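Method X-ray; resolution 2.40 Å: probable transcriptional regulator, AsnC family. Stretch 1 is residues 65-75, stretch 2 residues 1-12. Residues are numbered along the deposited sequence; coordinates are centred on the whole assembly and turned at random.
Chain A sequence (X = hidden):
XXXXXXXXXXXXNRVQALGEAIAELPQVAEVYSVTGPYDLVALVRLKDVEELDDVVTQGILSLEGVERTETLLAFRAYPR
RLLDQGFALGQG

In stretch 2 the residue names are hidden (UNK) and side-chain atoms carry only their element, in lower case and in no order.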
# COMPACT_ATOMS: atom_id res chain seq x y z
N GLY A 65 -5.79 19.82 13.64
CA GLY A 65 -6.62 18.82 12.97
C GLY A 65 -6.08 18.12 11.72
O GLY A 65 -6.69 17.15 11.24
N VAL A 66 -4.96 18.59 11.18
CA VAL A 66 -4.43 18.03 9.92
C VAL A 66 -3.62 16.76 10.17
O VAL A 66 -2.61 16.76 10.89
CB VAL A 66 -3.65 19.07 9.06
CG1 VAL A 66 -4.43 20.40 8.91
CG2 VAL A 66 -2.30 19.32 9.63
N GLU A 67 -4.08 15.66 9.61
CA GLU A 67 -3.40 14.39 9.76
C GLU A 67 -2.18 14.24 8.82
O GLU A 67 -1.05 14.04 9.28
CB GLU A 67 -4.39 13.24 9.58
CG GLU A 67 -5.32 13.05 10.76
CD GLU A 67 -6.38 12.02 10.51
OE1 GLU A 67 -6.93 11.48 11.50
OE2 GLU A 67 -6.69 11.76 9.33
N ARG A 68 -2.43 14.34 7.51
CA ARG A 68 -1.39 14.27 6.49
C ARG A 68 -1.57 15.36 5.44
O ARG A 68 -2.70 15.74 5.09
CB ARG A 68 -1.38 12.91 5.78
CG ARG A 68 -1.01 11.70 6.66
CD ARG A 68 0.51 11.56 6.91
NE ARG A 68 0.76 10.49 7.87
CZ ARG A 68 1.23 9.27 7.57
NH1 ARG A 68 1.57 8.95 6.32
NH2 ARG A 68 1.40 8.38 8.54
N THR A 69 -0.44 15.85 4.95
CA THR A 69 -0.36 16.72 3.78
C THR A 69 0.52 16.05 2.70
O THR A 69 1.52 15.35 3.03
CB THR A 69 0.19 18.12 4.20
OG1 THR A 69 -0.40 19.13 3.40
CG2 THR A 69 1.69 18.21 4.07
N GLU A 70 0.17 16.24 1.43
CA GLU A 70 1.05 15.83 0.32
C GLU A 70 1.11 16.86 -0.80
O GLU A 70 0.11 17.14 -1.42
CB GLU A 70 0.67 14.46 -0.24
CG GLU A 70 1.87 13.69 -0.77
CD GLU A 70 1.54 12.73 -1.90
OE1 GLU A 70 0.44 12.15 -1.90
OE2 GLU A 70 2.42 12.53 -2.78
N THR A 71 2.28 17.44 -1.04
CA THR A 71 2.43 18.52 -2.01
C THR A 71 2.96 18.02 -3.36
O THR A 71 4.03 17.37 -3.43
CB THR A 71 3.33 19.64 -1.48
OG1 THR A 71 2.80 20.13 -0.26
CG2 THR A 71 3.41 20.82 -2.47
N LEU A 72 2.19 18.33 -4.40
CA LEU A 72 2.54 18.03 -5.79
C LEU A 72 3.01 19.33 -6.42
O LEU A 72 2.18 20.15 -6.79
CB LEU A 72 1.32 17.48 -6.54
CG LEU A 72 0.84 16.02 -6.40
CD1 LEU A 72 1.22 15.28 -5.13
CD2 LEU A 72 -0.65 15.87 -6.65
N LEU A 73 4.32 19.52 -6.52
CA LEU A 73 4.84 20.78 -7.04
C LEU A 73 5.08 20.79 -8.56
O LEU A 73 5.80 19.97 -9.09
CB LEU A 73 6.11 21.21 -6.27
CG LEU A 73 6.65 22.57 -6.73
CD1 LEU A 73 6.92 23.53 -5.62
CD2 LEU A 73 7.89 22.48 -7.68
N ALA A 74 4.48 21.75 -9.23
CA ALA A 74 4.55 21.85 -10.70
C ALA A 74 5.82 22.53 -11.16
O ALA A 74 6.05 23.72 -10.88
CB ALA A 74 3.33 22.59 -11.24
N PHE A 75 6.66 21.77 -11.87
CA PHE A 75 7.89 22.36 -12.38
C PHE A 75 7.80 22.76 -13.88
O PHE A 75 8.57 23.60 -14.36
CB PHE A 75 9.10 21.48 -12.05
CG PHE A 75 9.00 20.05 -12.52
CD1 PHE A 75 9.39 19.70 -13.82
CD2 PHE A 75 8.58 19.04 -11.65
CE1 PHE A 75 9.33 18.39 -14.24
CE2 PHE A 75 8.51 17.73 -12.06
CZ PHE A 75 8.89 17.40 -13.36
N UNK A 1 6.21 32.58 -10.97
CA UNK A 1 5.20 32.02 -10.03
C UNK A 1 5.16 30.52 -10.21
O UNK A 1 4.89 30.02 -11.31
c UNK A 1 3.04 32.95 -9.00
c UNK A 1 2.57 34.43 -6.69
c UNK A 1 3.82 32.63 -10.28
s UNK A 1 3.57 34.50 -8.19
N UNK A 2 5.47 29.80 -9.13
CA UNK A 2 5.39 28.34 -9.14
C UNK A 2 4.00 27.91 -8.68
O UNK A 2 3.41 28.55 -7.82
c UNK A 2 6.28 26.19 -8.15
c UNK A 2 6.48 27.69 -8.24
c UNK A 2 9.01 27.62 -7.84
c UNK A 2 7.87 28.03 -8.77
N UNK A 3 3.48 26.85 -9.29
CA UNK A 3 2.25 26.22 -8.85
C UNK A 3 2.51 24.90 -8.09
O UNK A 3 3.44 24.15 -8.41
o UNK A 3 0.91 27.29 -10.53
c UNK A 3 1.29 26.01 -10.03
c UNK A 3 0.03 25.26 -9.60
N UNK A 4 1.69 24.66 -7.07
CA UNK A 4 1.71 23.44 -6.28
C UNK A 4 0.28 23.03 -5.97
O UNK A 4 -0.63 23.87 -5.86
c UNK A 4 2.50 23.66 -5.00
N UNK A 5 0.06 21.73 -5.85
CA UNK A 5 -1.24 21.18 -5.49
C UNK A 5 -1.00 20.56 -4.13
O UNK A 5 -0.22 19.62 -4.02
c UNK A 5 -3.13 21.12 -8.32
c UNK A 5 -1.89 20.65 -7.90
c UNK A 5 -1.71 20.11 -6.50
c UNK A 5 -2.20 21.73 -10.48
c UNK A 5 -0.96 21.28 -10.06
c UNK A 5 -0.80 20.74 -8.78
c UNK A 5 -3.28 21.66 -9.60
N UNK A 6 -1.62 21.13 -3.09
CA UNK A 6 -1.45 20.61 -1.72
C UNK A 6 -2.64 19.75 -1.32
O UNK A 6 -3.78 20.20 -1.26
c UNK A 6 -0.03 22.63 -1.13
c UNK A 6 -0.69 21.02 0.64
c UNK A 6 -1.13 21.69 -0.64
N UNK A 7 -2.34 18.48 -1.08
CA UNK A 7 -3.34 17.51 -0.72
C UNK A 7 -3.39 17.42 0.83
O UNK A 7 -2.40 17.08 1.47
c UNK A 7 -3.33 15.79 -2.83
c UNK A 7 -2.57 14.52 -3.25
c UNK A 7 -2.98 16.17 -1.36
c UNK A 7 -3.15 16.90 -3.88
N UNK A 8 -4.56 17.74 1.40
CA UNK A 8 -4.75 17.80 2.86
C UNK A 8 -5.76 16.74 3.32
O UNK A 8 -6.92 16.74 2.89
c UNK A 8 -5.20 19.20 3.31
c UNK A 8 -5.17 19.37 4.82
c UNK A 8 -4.38 20.30 2.63
c UNK A 8 -5.22 21.12 1.66
N UNK A 9 -5.29 15.81 4.16
CA UNK A 9 -6.18 14.90 4.88
C UNK A 9 -6.41 15.40 6.32
O UNK A 9 -5.51 15.31 7.18
c UNK A 9 -5.74 11.14 5.86
n UNK A 9 -5.72 10.67 4.47
c UNK A 9 -4.62 10.37 3.77
n UNK A 9 -3.41 10.42 4.32
c UNK A 9 -6.31 12.53 5.91
n UNK A 9 -4.76 9.98 2.51
c UNK A 9 -5.61 13.47 4.90
N UNK A 10 -7.59 15.98 6.57
CA UNK A 10 -7.93 16.43 7.92
C UNK A 10 -8.61 15.35 8.74
O UNK A 10 -9.12 14.36 8.17
c UNK A 10 -8.68 16.27 5.62
c UNK A 10 -8.93 17.55 7.65
c UNK A 10 -9.67 17.08 6.44
N UNK A 11 -8.62 15.53 10.06
CA UNK A 11 -9.62 14.87 10.93
C UNK A 11 -10.99 15.20 10.34
O UNK A 11 -11.24 16.34 9.91
c UNK A 11 -9.12 16.95 15.77
n UNK A 11 -7.94 17.20 16.33
c UNK A 11 -10.33 14.54 13.40
n UNK A 11 -10.01 17.93 15.64
n UNK A 11 -9.39 15.72 15.35
c UNK A 11 -10.63 15.31 14.70
c UNK A 11 -9.53 15.38 12.37
N UNK A 12 -11.86 14.20 10.27
CA UNK A 12 -13.17 14.32 9.61
C UNK A 12 -14.08 15.44 10.08
O UNK A 12 -14.83 16.00 9.27

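Position 1 carries two carbons, a sulfur and a terminal carbon, unbranched, and touches nothing on stretch 1: Met1. Position 2 has four carbons forked at the first, one arm two carbons long, and the short arm packs on Leu73: Ile2, with CG2 3.7 Å from Leu73 CD1, an apolar contact.

Position 3 shows one carbon bearing an oxygen and a carbon. Its CB sits 4.2 Å from Ala74 CB, and the residue is Thr3, whose hydroxyl is satisfied elsewhere in the structure. Position 4 has a single carbon, 3.9 Å from CB to Thr71 CG2, and its CA approaches Leu73 CA to 4.2 Å: Ala4.

Position 5 is one carbon followed by a six-carbon ring, with CB 4.0 Å from Leu72 CB: Phe5. Leu72 O lies at the ring's edge, near its plane, and also accepts a hydrogen bond from Phe5 N at 2.8 Å. Position 6 is three carbons forked at the first, and one methyl meets both Thr69 and Thr71: Val6, with CG1 3.4 Å from Thr69 OG1 and 3.7 Å from Thr71 OG1.

Position 7 has four carbons forked at the second and lies beside Leu72: Leu7, with CD1 3.9 Å from Leu72 CD2. Position 8 again has four carbons forked at the first, one arm two carbons long, and one carbon nears Val66: Ile8, whose CG2 is 4.3 Å from Val66 CG1.

Position 9 has three carbons, a nitrogen, and a carbon carrying two more nitrogens, one near Arg68: Arg9, with NH1 3.5 Å from Arg68 CB. At position 10 three carbons close onto the backbone nitrogen, and CA is 4.3 Å from Val66 CA, in a non-hydrogen-bonded pair that asks no N-H of this residue: Pro10. Position 11 has three carbons, a nitrogen and a carbon carrying two more nitrogens, and this planar end lies with one face over Gly65 CA: Arg11. Position 12, with no side-chain atoms, makes no contact: Gly12.

The contact is an antiparallel strand pair held by backbone hydrogen bonds. Leu7 N to Glu70 O (2.8 Å) and Glu70 N to Leu7 O (2.7 Å) close one reciprocal ring. Side chains alternate: Phe5, Leu7 and Arg9 share a face with Leu72, Glu70 and Arg68, while Ala4, Val6 and Ile8 lie on the other with Leu73, Thr71 and Thr69. Between Val66 and Arg68 a bulge shifts the register by one, and Arg9 O accepts from both Glu67 N (2.8 Å) and Arg68 N (3.2 Å). Beyond it, Arg11 N donates to Gly65 O at 2.8 Å.

Stretch 2 (1-12) MITAFVLIRPRG
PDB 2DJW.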